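Local coordinates for 6-phosphogluconate dehydrogenase, NAD-binding (Mycolicibacterium smegmatis MC2 155, PDB 6SMT), which reduces imines with S enantioselectivity, probably taking the hydride from the NADPH bound at its Rossmann-type domain, at residues Val13-Leu18 / Leu69-Val74; Thr37-Thr42 / Pro58-Ala63. All coordinates share one frame; numbering follows the deposited sequence. Where two conformers were deposited one is given.

Contact 1: residues Val13-Leu18 / Leu69-Val74; sequences VTVLGL and LALVNV. With NDP (NADPH dihydro-nicotinamide-adenine-dinucleotide phosphate), chain L.
L16 turns its CG anti to its carbonyl carbon (chi1 -57°), and an unstaggered chi2 of 102° swings CD1 across, 3.9 Å from A70 CB and 4.1 Å from V72 CG2. V74 makes the same turn about chi1 and lays CG1 against the bare backbone of G17, 3.7 Å from its CA. With no side chain, G17 lies close, its CA also 3.5 Å from N73 O. The two strands run parallel, and on the face opposite L16, V15 CG2 approaches L71 CD1 at 4.5 Å. L16 donates from N to L71 O at 2.9 Å, almost straight at 177°, and receives N73 N on its own O at 2.8 Å; T14 likewise bonds through N to L69 O and through O to L71 N. Past the strand ends the pair opens onto NADPH, as in Rossmann folds, where G17 begins a GxGxxG-like turn. N73 ND2 reaches O4D of NADPH in a weak bond of 3.0 Å while L99 O also holds it. Strand 35-39 bonds to the far edge of strand 12-16, and strand 95-98 flanks 69-72. V15 and N73 face helix 20-31, whereas L16 and V74 pack on helix 77-87.

Contact 2: residues Thr37-Thr42 / Pro58-Ala63; sequences TVWNRT and PTPAAA. With NDP (NADPH dihydro-nicotinamide-adenine-dinucleotide phosphate), chain L.
P58 O takes two donors at the edge of the W39 indole: NE1 itself, in a weak bond of 3.4 Å bent to 131°, and a water that also accepts from W39 NE1 at 3.1 Å. The one indole N-H is thus divided between carbonyl and water, both lying in the ring plane. With CG anti to the backbone N (chi1 177°), W39 extends its ring alongside the start of helix 60-65. P60 CG sits over one face in a CH-pi contact, 3.8 Å from the centroid of the six-membered ring and 19° off its normal; R41 N lies above the opposite face, toward the rim. W39 CB meets A63 CB at 3.7 Å. T59 is the N-cap, its OG1 accepting from A62 N at 3.0 Å. Residues N40-T42, directly after W39, form the loop that follows strand 35-39, the second strand of the Rossmann-type domain, and hold the NADPH 2'-phosphate. T42 OG1 donates to phosphate O1X at 2.6 Å and R41 NE grips the same oxygen, while NH2 takes O2X and one face of the guanidinium lies over the adenine. N40 ND2 bonds to O3X, and N40 OD1 receives the ribose hydroxyl O3B at 2.7 Å.

The centres of contacts 1 and 2 lie 9 Å apart, within the same NADPH-binding domain. Along the chain the order is 13-18, 37-42, 58-63, 69-74, so contact 2 nests inside the loop that contact 1 closes. Strands 12-16 and 35-39 are neighbours in the sheet, and helix 60-65 leads into strand 69-72. The contacts meet directly: T14 OG1, which also pairs with S67 OG, lies 2.7 Å from A63 O and V15 N 2.9 Å from T37 O, both probable hydrogen bonds. The loops after strands 12-16, 35-39 and 69-72 meet one cofactor: the first touches the adenosine ribose, the second that ribose and its 2'-phosphate, the last the nicotinamide ribose. S243 of the second subunit adds a bond.

Contact 1: residues Val13-Leu18 / Leu69-Val74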
# COMPACT_ATOMS: atom_id res chain seq x y z
N VAL B 13 -27.90 10.75 21.17
CA VAL B 13 -26.88 9.71 20.82
C VAL B 13 -26.05 9.40 22.05
O VAL B 13 -25.63 10.28 22.78
CB VAL B 13 -26.00 10.14 19.64
CG1 VAL B 13 -25.18 8.95 19.17
CG2 VAL B 13 -26.83 10.73 18.50
N THR B 14 -25.79 8.12 22.26
CA THR B 14 -24.84 7.66 23.27
C THR B 14 -23.62 7.08 22.57
O THR B 14 -23.77 6.37 21.56
CB THR B 14 -25.41 6.59 24.19
OG1 THR B 14 -26.41 7.27 24.97
CG2 THR B 14 -24.41 5.98 25.13
N VAL B 15 -22.43 7.43 23.03
CA VAL B 15 -21.17 6.77 22.60
C VAL B 15 -20.65 5.98 23.77
O VAL B 15 -20.39 6.53 24.82
CB VAL B 15 -20.14 7.76 22.07
CG1 VAL B 15 -18.92 7.02 21.58
CG2 VAL B 15 -20.70 8.61 20.95
N LEU B 16 -20.43 4.69 23.60
CA LEU B 16 -19.81 3.76 24.55
C LEU B 16 -18.43 3.41 23.98
O LEU B 16 -18.35 2.78 22.91
CB LEU B 16 -20.65 2.51 24.79
CG LEU B 16 -22.06 2.81 25.29
CD1 LEU B 16 -23.10 2.70 24.23
CD2 LEU B 16 -22.48 1.92 26.48
N GLY B 17 -17.40 3.80 24.69
CA GLY B 17 -16.03 3.63 24.31
C GLY B 17 -15.40 4.95 23.93
O GLY B 17 -15.85 5.63 23.00
N LEU B 18 -14.43 5.40 24.76
CA LEU B 18 -13.82 6.74 24.68
C LEU B 18 -12.33 6.60 24.49
O LEU B 18 -11.55 7.45 25.04
CB LEU B 18 -14.25 7.64 25.87
CG LEU B 18 -15.73 7.80 26.05
CD1 LEU B 18 -16.00 8.68 27.28
CD2 LEU B 18 -16.39 8.43 24.83
N LEU B 69 -30.22 6.16 20.15
CA LEU B 69 -29.16 5.56 19.30
C LEU B 69 -27.93 5.43 20.13
O LEU B 69 -27.52 6.43 20.72
CB LEU B 69 -28.93 6.46 18.10
CG LEU B 69 -27.84 6.04 17.14
CD1 LEU B 69 -28.22 4.73 16.46
CD2 LEU B 69 -27.60 7.08 16.06
N ALA B 70 -27.32 4.26 20.16
CA ALA B 70 -26.10 3.97 20.90
C ALA B 70 -25.00 3.47 19.93
O ALA B 70 -25.31 2.56 19.17
CB ALA B 70 -26.25 2.98 22.00
N LEU B 71 -23.85 4.13 19.93
CA LEU B 71 -22.70 3.70 19.13
C LEU B 71 -21.71 3.01 20.04
O LEU B 71 -21.35 3.61 21.11
CB LEU B 71 -22.02 4.90 18.46
CG LEU B 71 -22.95 5.84 17.74
CD1 LEU B 71 -22.15 6.96 17.07
CD2 LEU B 71 -23.82 5.15 16.72
N VAL B 72 -21.24 1.81 19.72
CA VAL B 72 -20.28 1.07 20.55
C VAL B 72 -18.93 0.98 19.83
O VAL B 72 -18.83 0.34 18.80
CB VAL B 72 -20.79 -0.30 20.97
CG1 VAL B 72 -19.86 -0.86 21.99
CG2 VAL B 72 -22.25 -0.26 21.46
N ASN B 73 -17.95 1.74 20.32
CA ASN B 73 -16.67 1.95 19.62
C ASN B 73 -15.53 1.53 20.52
O ASN B 73 -14.97 2.39 21.23
CB ASN B 73 -16.57 3.38 19.12
CG ASN B 73 -15.33 3.66 18.32
OD1 ASN B 73 -14.46 4.43 18.77
ND2 ASN B 73 -15.19 3.00 17.16
N VAL B 74 -15.23 0.24 20.56
CA VAL B 74 -14.23 -0.35 21.44
C VAL B 74 -13.36 -1.31 20.64
O VAL B 74 -13.57 -1.49 19.44
CB VAL B 74 -14.91 -0.99 22.66
CG1 VAL B 74 -15.54 0.05 23.56
CG2 VAL B 74 -15.89 -2.04 22.26
PA NDP L . -9.07 0.71 20.76
O1A NDP L . -9.33 -0.20 19.59
O2A NDP L . -7.70 0.80 21.35
O5B NDP L . -10.14 0.39 21.89
C5B NDP L . -10.05 1.16 23.10
C4B NDP L . -11.43 1.27 23.69
O4B NDP L . -11.98 -0.04 23.99
C3B NDP L . -11.41 2.02 25.04
O3B NDP L . -12.62 2.74 25.23
C2B NDP L . -11.31 0.87 26.01
O2B NDP L . -11.75 1.08 27.35
C1B NDP L . -12.31 -0.07 25.36
N9A NDP L . -12.25 -1.45 25.83
C8A NDP L . -11.25 -2.37 25.62
N7A NDP L . -11.52 -3.54 26.16
C5A NDP L . -12.74 -3.38 26.78
C6A NDP L . -13.56 -4.22 27.58
N6A NDP L . -13.30 -5.50 27.81
N1A NDP L . -14.71 -3.70 28.05
C2A NDP L . -15.03 -2.43 27.79
N3A NDP L . -14.33 -1.53 27.08
C4A NDP L . -13.19 -2.07 26.62
O3 NDP L . -9.48 2.23 20.46
PN NDP L . -9.80 3.16 19.25
O1N NDP L . -10.57 4.29 19.77
O2N NDP L . -8.53 3.46 18.52
O5D NDP L . -10.67 2.27 18.23
C5D NDP L . -11.98 1.85 18.58
C4D NDP L . -12.48 1.00 17.43
O4D NDP L . -12.55 1.85 16.26
C3D NDP L . -11.61 -0.21 17.06
O3D NDP L . -12.38 -1.37 16.76
C2D NDP L . -10.89 0.28 15.81
O2D NDP L . -10.47 -0.74 14.91
C1D NDP L . -11.88 1.22 15.17
N1N NDP L . -11.25 2.28 14.35
C2N NDP L . -10.29 3.09 14.89
C3N NDP L . -9.64 4.01 14.14
C7N NDP L . -8.59 4.89 14.69
O7N NDP L . -8.04 5.66 13.87
N7N NDP L . -8.27 4.89 15.97
C4N NDP L . -9.94 4.14 12.72
C5N NDP L . -11.01 3.30 12.22
C6N NDP L . -11.64 2.46 13.00
P2B NDP L . -10.69 1.80 28.36
O1X NDP L . -11.34 1.55 29.76
O2X NDP L . -9.38 1.04 28.23
O3X NDP L . -10.52 3.22 28.01

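Contact 2: residues Thr37-Thr42 / Pro58-Ala63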
# COMPACT_ATOMS: atom_id res chain seq x y z
N THR B 37 -24.55 11.53 25.13
CA THR B 37 -24.18 10.91 26.41
C THR B 37 -22.99 10.02 26.15
O THR B 37 -23.03 9.23 25.19
CB THR B 37 -25.37 10.15 27.00
OG1 THR B 37 -26.45 11.07 27.23
CG2 THR B 37 -25.07 9.38 28.25
N VAL B 38 -22.05 9.98 27.07
CA VAL B 38 -20.84 9.15 26.90
C VAL B 38 -20.67 8.22 28.06
O VAL B 38 -21.08 8.52 29.20
CB VAL B 38 -19.60 9.97 26.61
CG1 VAL B 38 -19.78 10.82 25.42
CG2 VAL B 38 -19.20 10.88 27.78
N TRP B 39 -20.02 7.09 27.83
CA TRP B 39 -19.65 6.07 28.83
C TRP B 39 -18.35 5.44 28.42
O TRP B 39 -18.12 5.23 27.19
CB TRP B 39 -20.74 5.03 29.05
CG TRP B 39 -20.32 3.96 30.01
CD1 TRP B 39 -20.52 3.95 31.39
CD2 TRP B 39 -19.59 2.78 29.73
NE1 TRP B 39 -19.90 2.84 31.94
CE2 TRP B 39 -19.34 2.07 30.94
CE3 TRP B 39 -19.10 2.22 28.54
CZ2 TRP B 39 -18.65 0.85 30.98
CZ3 TRP B 39 -18.37 1.06 28.61
CH2 TRP B 39 -18.18 0.35 29.79
N ASN B 40 -17.46 5.17 29.37
CA ASN B 40 -16.24 4.38 29.14
C ASN B 40 -16.00 3.51 30.36
O ASN B 40 -16.27 4.01 31.50
CB ASN B 40 -15.12 5.30 28.79
CG ASN B 40 -13.90 4.58 28.31
OD1 ASN B 40 -14.00 3.93 27.25
ND2 ASN B 40 -12.77 4.76 28.94
N ARG B 41 -15.42 2.37 30.12
CA ARG B 41 -14.99 1.48 31.23
C ARG B 41 -14.14 2.32 32.20
O ARG B 41 -14.35 2.21 33.46
CB ARG B 41 -14.22 0.30 30.64
CG ARG B 41 -13.53 -0.53 31.73
CD ARG B 41 -12.79 -1.67 31.10
NE ARG B 41 -11.77 -1.30 30.19
CZ ARG B 41 -10.99 -2.17 29.59
NH1 ARG B 41 -11.14 -3.46 29.79
NH2 ARG B 41 -10.06 -1.73 28.79
N THR B 42 -13.17 3.05 31.71
CA THR B 42 -12.33 4.02 32.46
C THR B 42 -12.98 5.39 32.46
O THR B 42 -12.90 6.14 31.50
CB THR B 42 -10.91 4.07 31.90
OG1 THR B 42 -10.43 2.74 31.87
CG2 THR B 42 -9.99 4.96 32.74
N PRO B 58 -23.10 6.64 34.37
CA PRO B 58 -22.17 5.80 35.12
C PRO B 58 -22.06 4.33 34.69
O PRO B 58 -21.12 3.73 35.01
CB PRO B 58 -22.80 5.97 36.52
CG PRO B 58 -24.29 6.04 36.24
CD PRO B 58 -24.38 6.98 35.04
N THR B 59 -23.04 3.80 33.98
CA THR B 59 -23.07 2.38 33.61
C THR B 59 -23.48 2.30 32.14
O THR B 59 -24.13 3.22 31.62
CB THR B 59 -24.10 1.59 34.43
OG1 THR B 59 -25.42 2.01 34.10
CG2 THR B 59 -23.80 1.68 35.92
N PRO B 60 -23.16 1.19 31.44
CA PRO B 60 -23.71 0.98 30.09
C PRO B 60 -25.22 1.00 30.00
O PRO B 60 -25.79 1.56 29.11
CB PRO B 60 -23.23 -0.39 29.68
CG PRO B 60 -22.00 -0.55 30.50
CD PRO B 60 -22.24 0.12 31.85
N ALA B 61 -25.97 0.44 30.99
CA ALA B 61 -27.43 0.50 30.95
C ALA B 61 -27.92 1.94 31.00
O ALA B 61 -28.79 2.32 30.25
CB ALA B 61 -27.98 -0.28 32.14
N ALA B 62 -27.40 2.75 31.92
CA ALA B 62 -27.84 4.15 32.02
C ALA B 62 -27.45 4.95 30.77
O ALA B 62 -28.27 5.74 30.29
CB ALA B 62 -27.27 4.80 33.25
N ALA B 63 -26.30 4.62 30.22
CA ALA B 63 -25.84 5.31 28.97
C ALA B 63 -26.81 5.00 27.83
O ALA B 63 -27.22 5.93 27.14
CB ALA B 63 -24.43 4.90 28.70
PA NDP L . -9.07 0.71 20.76
O1A NDP L . -9.33 -0.20 19.59
O2A NDP L . -7.70 0.80 21.35
O5B NDP L . -10.14 0.39 21.89
C5B NDP L . -10.05 1.16 23.10
C4B NDP L . -11.43 1.27 23.69
O4B NDP L . -11.98 -0.04 23.99
C3B NDP L . -11.41 2.02 25.04
O3B NDP L . -12.62 2.74 25.23
C2B NDP L . -11.31 0.87 26.01
O2B NDP L . -11.75 1.08 27.35
C1B NDP L . -12.31 -0.07 25.36
N9A NDP L . -12.25 -1.45 25.83
C8A NDP L . -11.25 -2.37 25.62
N7A NDP L . -11.52 -3.54 26.16
C5A NDP L . -12.74 -3.38 26.78
C6A NDP L . -13.56 -4.22 27.58
N6A NDP L . -13.30 -5.50 27.81
N1A NDP L . -14.71 -3.70 28.05
C2A NDP L . -15.03 -2.43 27.79
N3A NDP L . -14.33 -1.53 27.08
C4A NDP L . -13.19 -2.07 26.62
O3 NDP L . -9.48 2.23 20.46
PN NDP L . -9.80 3.16 19.25
O1N NDP L . -10.57 4.29 19.77
O2N NDP L . -8.53 3.46 18.52
O5D NDP L . -10.67 2.27 18.23
C5D NDP L . -11.98 1.85 18.58
C4D NDP L . -12.48 1.00 17.43
O4D NDP L . -12.55 1.85 16.26
C3D NDP L . -11.61 -0.21 17.06
O3D NDP L . -12.38 -1.37 16.76
C2D NDP L . -10.89 0.28 15.81
O2D NDP L . -10.47 -0.74 14.91
C1D NDP L . -11.88 1.22 15.17
N1N NDP L . -11.25 2.28 14.35
C2N NDP L . -10.29 3.09 14.89
C3N NDP L . -9.64 4.01 14.14
C7N NDP L . -8.59 4.89 14.69
O7N NDP L . -8.04 5.66 13.87
N7N NDP L . -8.27 4.89 15.97
C4N NDP L . -9.94 4.14 12.72
C5N NDP L . -11.01 3.30 12.22
C6N NDP L . -11.64 2.46 13.00
P2B NDP L . -10.69 1.80 28.36
O1X NDP L . -11.34 1.55 29.76
O2X NDP L . -9.38 1.04 28.23
O3X NDP L . -10.52 3.22 28.01
O HOH W 1 -19.35 1.11 34.42